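Local atomic coordinates of tryptophan synthase alpha chain (Campylobacter jejuni, PDB entry 3THA), a protein that probably cleaves indoleglycerol phosphate to indole and glyceraldehyde 3-phosphate, as the alpha subunit of tryptophan synthase in the last step of tryptophan biosynthesis. Residues B[73-76]-B[77-81]; B[188-191]-B[192-196]. All coordinates share one frame; numbering follows the deposited sequence.

How the interactions relate
Both interactions are local, each along a single helix or at its start on the outside of the parallel eight-stranded barrel, but they concern different ends of their helices. Interaction 1 (73-76 with 77-81) starts helix 75-83 with a side-chain cap; interaction 2 (188-191 with 192-196) lies at the C-terminal end of helix 180-195. They sit on opposite sides of the chain's centre, with their own centres 38 Å apart and nearest atoms about 29 Å apart, so neither touches the other. Interaction 1 is the nearer to the predicted active site: the side chain of Val78 is about 12 Å from that of Glu46, a predicted proton acceptor. Interaction 2 lies away from the annotated sites.

Interaction 1: residues B[73-76]-B[77-81]; sequences VDIH and SVFEL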
loop_
_atom_site.group_PDB
_atom_site.type_symbol
_atom_site.label_atom_id
_atom_site.label_comp_id
_atom_site.label_asym_id
_atom_site.label_seq_id
_atom_site.Cartn_x
_atom_site.Cartn_y
_atom_site.Cartn_z
ATOM N N VAL B 73 -9.710 -10.876 12.724
ATOM C CA VAL B 73 -10.522 -9.738 12.239
ATOM C C VAL B 73 -10.671 -9.685 10.705
ATOM O O VAL B 73 -9.746 -9.256 9.964
ATOM C CB VAL B 73 -9.992 -8.367 12.757
ATOM C CG1 VAL B 73 -10.924 -7.254 12.365
ATOM C CG2 VAL B 73 -9.831 -8.379 14.286
ATOM N N ASP B 74 -11.863 -10.092 10.254
ATOM C CA ASP B 74 -12.260 -9.999 8.862
ATOM C C ASP B 74 -13.459 -9.058 8.737
ATOM O O ASP B 74 -14.009 -8.580 9.758
ATOM C CB ASP B 74 -12.555 -11.398 8.280
ATOM C CG ASP B 74 -13.543 -12.226 9.129
ATOM O OD1 ASP B 74 -14.152 -11.689 10.100
ATOM O OD2 ASP B 74 -13.711 -13.441 8.818
ATOM N N ILE B 75 -13.878 -8.787 7.498
ATOM C CA ILE B 75 -14.876 -7.771 7.280
ATOM C C ILE B 75 -16.169 -8.178 7.982
ATOM O O ILE B 75 -16.952 -7.327 8.436
ATOM C CB ILE B 75 -15.035 -7.437 5.765
ATOM C CG1 ILE B 75 -16.171 -6.430 5.521
ATOM C CG2 ILE B 75 -15.152 -8.709 4.907
ATOM C CD1 ILE B 75 -15.864 -4.971 5.986
ATOM N N HIS B 76 -16.355 -9.484 8.145
ATOM C CA HIS B 76 -17.566 -9.990 8.758
ATOM C C HIS B 76 -17.668 -9.526 10.190
ATOM O O HIS B 76 -18.735 -9.065 10.607
ATOM C CB HIS B 76 -17.639 -11.508 8.675
ATOM C CG HIS B 76 -17.532 -12.026 7.276
ATOM N ND1 HIS B 76 -18.625 -12.145 6.447
ATOM C CD2 HIS B 76 -16.451 -12.401 6.543
ATOM C CE1 HIS B 76 -18.224 -12.600 5.269
ATOM N NE2 HIS B 76 -16.909 -12.751 5.296
ATOM N N SER B 77 -16.550 -9.620 10.922
ATOM C CA SER B 77 -16.540 -9.269 12.328
ATOM C C SER B 77 -16.556 -7.731 12.521
ATOM O O SER B 77 -17.140 -7.236 13.502
ATOM C CB SER B 77 -15.408 -9.964 13.068
ATOM O OG SER B 77 -14.156 -9.399 12.768
ATOM N N VAL B 78 -15.974 -6.997 11.564
ATOM C CA VAL B 78 -16.152 -5.523 11.446
ATOM C C VAL B 78 -17.618 -5.104 11.259
ATOM O O VAL B 78 -18.148 -4.282 12.023
ATOM C CB VAL B 78 -15.286 -4.926 10.319
ATOM C CG1 VAL B 78 -15.666 -3.463 10.022
ATOM C CG2 VAL B 78 -13.796 -5.052 10.673
ATOM N N PHE B 79 -18.279 -5.665 10.248
ATOM C CA PHE B 79 -19.700 -5.422 10.080
ATOM C C PHE B 79 -20.451 -5.724 11.393
ATOM O O PHE B 79 -21.320 -4.934 11.826
ATOM C CB PHE B 79 -20.251 -6.239 8.921
ATOM C CG PHE B 79 -19.955 -5.658 7.565
ATOM C CD1 PHE B 79 -19.971 -4.261 7.354
ATOM C CD2 PHE B 79 -19.711 -6.503 6.474
ATOM C CE1 PHE B 79 -19.735 -3.711 6.071
ATOM C CE2 PHE B 79 -19.476 -5.971 5.196
ATOM C CZ PHE B 79 -19.480 -4.558 5.005
ATOM N N GLU B 80 -20.098 -6.848 12.035
ATOM C CA GLU B 80 -20.707 -7.212 13.339
ATOM C C GLU B 80 -20.446 -6.152 14.418
ATOM O O GLU B 80 -21.307 -5.847 15.208
ATOM C CB GLU B 80 -20.220 -8.579 13.826
ATOM C CG GLU B 80 -21.034 -9.751 13.329
ATOM C CD GLU B 80 -20.510 -11.080 13.878
ATOM O OE1 GLU B 80 -19.826 -11.805 13.104
ATOM O OE2 GLU B 80 -20.753 -11.377 15.089
ATOM N N LEU B 81 -19.252 -5.588 14.405
ATOM C CA LEU B 81 -18.846 -4.521 15.302
ATOM C C LEU B 81 -19.537 -3.183 15.073
ATOM O O LEU B 81 -19.957 -2.524 16.031
ATOM C CB LEU B 81 -17.342 -4.317 15.151
ATOM C CG LEU B 81 -16.738 -3.081 15.783
ATOM C CD1 LEU B 81 -16.872 -3.172 17.297
ATOM C CD2 LEU B 81 -15.307 -3.052 15.355
#
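Asp74 caps the start of helix 75-83 through its side chain, which accepts from Ser77 N. The bond to Asp74 OD1 measures 3.3 Å from Ser77 N, approached on the anti side and 34° out of the carboxylate plane. Asp74 CG lies between its own backbone N and carbonyl carbon (chi1 52°), which turns the carboxylate back over the helix start. The carbonyl oxygen of Asp74 accepts two bonds of its own: Val78 N reaches Asp74 O at 3.1 Å with a nearly straight N-H...O angle of 171°, and Ser77 OG donates to the same Asp74 O at 3.1 Å. The serine hydroxyl therefore folds back onto the cap residue. Further along, Phe79 N to Ile75 O, at 2.8 Å, and Glu80 N to His76 O continue the helical pattern.

Apolar contacts run along the buried flank. Ile75 CD1 stands over one face of the Phe79 ring, 3.9 Å from its centroid, in a CH-pi contact. Ile75 CG1 lies 3.4 Å from Phe79 CE2. Nearer the cap, Val73 CG1 and Val78 CG2 touch at 4.0 Å, the two side chains crossing at about a right angle. Phe93 of strand 90-94 meets Ile75, Val78 and Phe79, while the rings of Tyr103 and Phe79 meet.

The arrangement is an aspartate N-cap, here starting a helix packed against strand 90-94 of the TIM barrel.

Interaction 2: residues B[188-191]-B[192-196]; sequences QDKV and KEIRS
Lys190 and Glu193, three residues apart on one helix, form a salt bridge in which NZ of Lys190 lies 2.7 Å from OE1 of Glu193. The ammonium approaches from above the carboxylate plane, 36° out of it. The lysine chain bends at its second torsion (chi2 66°), bringing its end round to the glutamate, whose own chain is extended beyond CG. One residue on from Lys190, and so on another flank of the helix, Val191 lies alongside Arg195, the two side chains pointing the same way. Val191 CG1 sits over one guanidinium face, offset toward the rim, with Arg195 NH1 3.3 Å away.

Backbone bonds set this spacing. Ile194 N donates to Lys190 O at 2.9 Å and Arg195 N to Val191 O at 2.7 Å, the latter nearly linear at 170°. At the end of the helix Ser196 OG donates to Glu193 O at 3.1 Å, a side-chain bond back into the last turn.

Residues outside the two segments hold both charged ends: Lys190 NZ also donates to Thr152 O, and Arg195 NH2 forms a salt bridge with Asp222 OD1. The ammonium thus joins a carboxylate to a backbone carbonyl, and the guanidinium is anchored beside the valine methyl.

Within the unit formed by strand 168-171, helix 180-195 and strand 202-205, Val191 and Ile194 rest on both strands, while Lys190, Glu193 and Ile194 meet Val157 of the adjoining helix 154-161.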
loop_
_atom_site.group_PDB
_atom_site.type_symbol
_atom_site.label_atom_id
_atom_site.label_comp_id
_atom_site.label_asym_id
_atom_site.label_seq_id
_atom_site.Cartn_x
_atom_site.Cartn_y
_atom_site.Cartn_z
ATOM N N GLN B 188 -1.908 25.406 -1.422
ATOM C CA GLN B 188 -2.910 26.444 -1.518
ATOM C C GLN B 188 -3.240 26.806 -2.969
ATOM O O GLN B 188 -4.383 27.203 -3.262
ATOM C CB GLN B 188 -2.474 27.674 -0.733
ATOM C CG GLN B 188 -2.870 27.632 0.741
ATOM C CD GLN B 188 -2.353 28.824 1.522
ATOM O OE1 GLN B 188 -1.198 29.234 1.378
ATOM N NE2 GLN B 188 -3.204 29.383 2.359
ATOM N N ASP B 189 -2.255 26.655 -3.870
ATOM C CA ASP B 189 -2.521 26.797 -5.312
ATOM C C ASP B 189 -3.406 25.694 -5.805
ATOM O O ASP B 189 -4.366 25.949 -6.526
ATOM C CB ASP B 189 -1.246 26.788 -6.150
ATOM C CG ASP B 189 -0.755 28.184 -6.484
ATOM O OD1 ASP B 189 -0.654 29.022 -5.559
ATOM O OD2 ASP B 189 -0.483 28.438 -7.681
ATOM N N LYS B 190 -3.099 24.460 -5.417
ATOM C CA LYS B 190 -3.890 23.345 -5.918
ATOM C C LYS B 190 -5.339 23.387 -5.395
ATOM O O LYS B 190 -6.297 23.101 -6.143
ATOM C CB LYS B 190 -3.202 22.004 -5.654
ATOM C CG LYS B 190 -3.754 20.867 -6.495
ATOM C CD LYS B 190 -3.412 21.153 -7.970
ATOM C CE LYS B 190 -3.769 19.993 -8.855
ATOM N NZ LYS B 190 -3.303 20.231 -10.217
ATOM N N VAL B 191 -5.497 23.780 -4.137
ATOM C CA VAL B 191 -6.809 23.998 -3.519
ATOM C C VAL B 191 -7.666 25.024 -4.269
ATOM O O VAL B 191 -8.797 24.715 -4.663
ATOM C CB VAL B 191 -6.648 24.387 -2.018
ATOM C CG1 VAL B 191 -7.881 25.082 -1.486
ATOM C CG2 VAL B 191 -6.282 23.146 -1.187
ATOM N N LYS B 192 -7.118 26.222 -4.483
ATOM C CA LYS B 192 -7.739 27.232 -5.324
ATOM C C LYS B 192 -8.222 26.641 -6.663
ATOM O O LYS B 192 -9.362 26.866 -7.095
ATOM C CB LYS B 192 -6.732 28.358 -5.577
ATOM C CG LYS B 192 -7.363 29.676 -6.131
ATOM C CD LYS B 192 -6.377 30.800 -6.310
ATOM C CE LYS B 192 -7.087 32.127 -6.042
ATOM N NZ LYS B 192 -6.528 33.312 -6.771
ATOM N N GLU B 193 -7.357 25.867 -7.312
ATOM C CA GLU B 193 -7.651 25.273 -8.599
ATOM C C GLU B 193 -8.860 24.339 -8.494
ATOM O O GLU B 193 -9.789 24.424 -9.299
ATOM C CB GLU B 193 -6.403 24.538 -9.121
ATOM C CG GLU B 193 -6.610 23.773 -10.413
ATOM C CD GLU B 193 -5.354 23.114 -10.928
ATOM O OE1 GLU B 193 -5.332 21.880 -11.019
ATOM O OE2 GLU B 193 -4.391 23.816 -11.273
ATOM N N ILE B 194 -8.850 23.454 -7.498
ATOM C CA ILE B 194 -9.948 22.539 -7.292
ATOM C C ILE B 194 -11.199 23.343 -7.006
ATOM O O ILE B 194 -12.260 23.073 -7.588
ATOM C CB ILE B 194 -9.690 21.604 -6.122
ATOM C CG1 ILE B 194 -8.366 20.881 -6.321
ATOM C CG2 ILE B 194 -10.833 20.600 -5.983
ATOM C CD1 ILE B 194 -7.795 20.253 -5.082
ATOM N N ARG B 195 -11.079 24.341 -6.129
ATOM C CA ARG B 195 -12.222 25.186 -5.810
ATOM C C ARG B 195 -12.912 25.697 -7.060
ATOM O O ARG B 195 -14.140 25.708 -7.110
ATOM C CB ARG B 195 -11.853 26.342 -4.877
ATOM C CG ARG B 195 -12.374 26.119 -3.480
ATOM C CD ARG B 195 -11.492 26.733 -2.406
ATOM N NE ARG B 195 -11.705 26.036 -1.132
ATOM C CZ ARG B 195 -11.007 26.226 -0.013
ATOM N NH1 ARG B 195 -10.012 27.119 0.037
ATOM N NH2 ARG B 195 -11.316 25.510 1.069
ATOM N N SER B 196 -12.157 26.087 -8.084
ATOM C CA SER B 196 -12.802 26.637 -9.262
ATOM C C SER B 196 -13.550 25.607 -10.139
ATOM O O SER B 196 -14.051 25.968 -11.201
ATOM C CB SER B 196 -11.801 27.423 -10.107
ATOM O OG SER B 196 -11.176 26.576 -11.061
#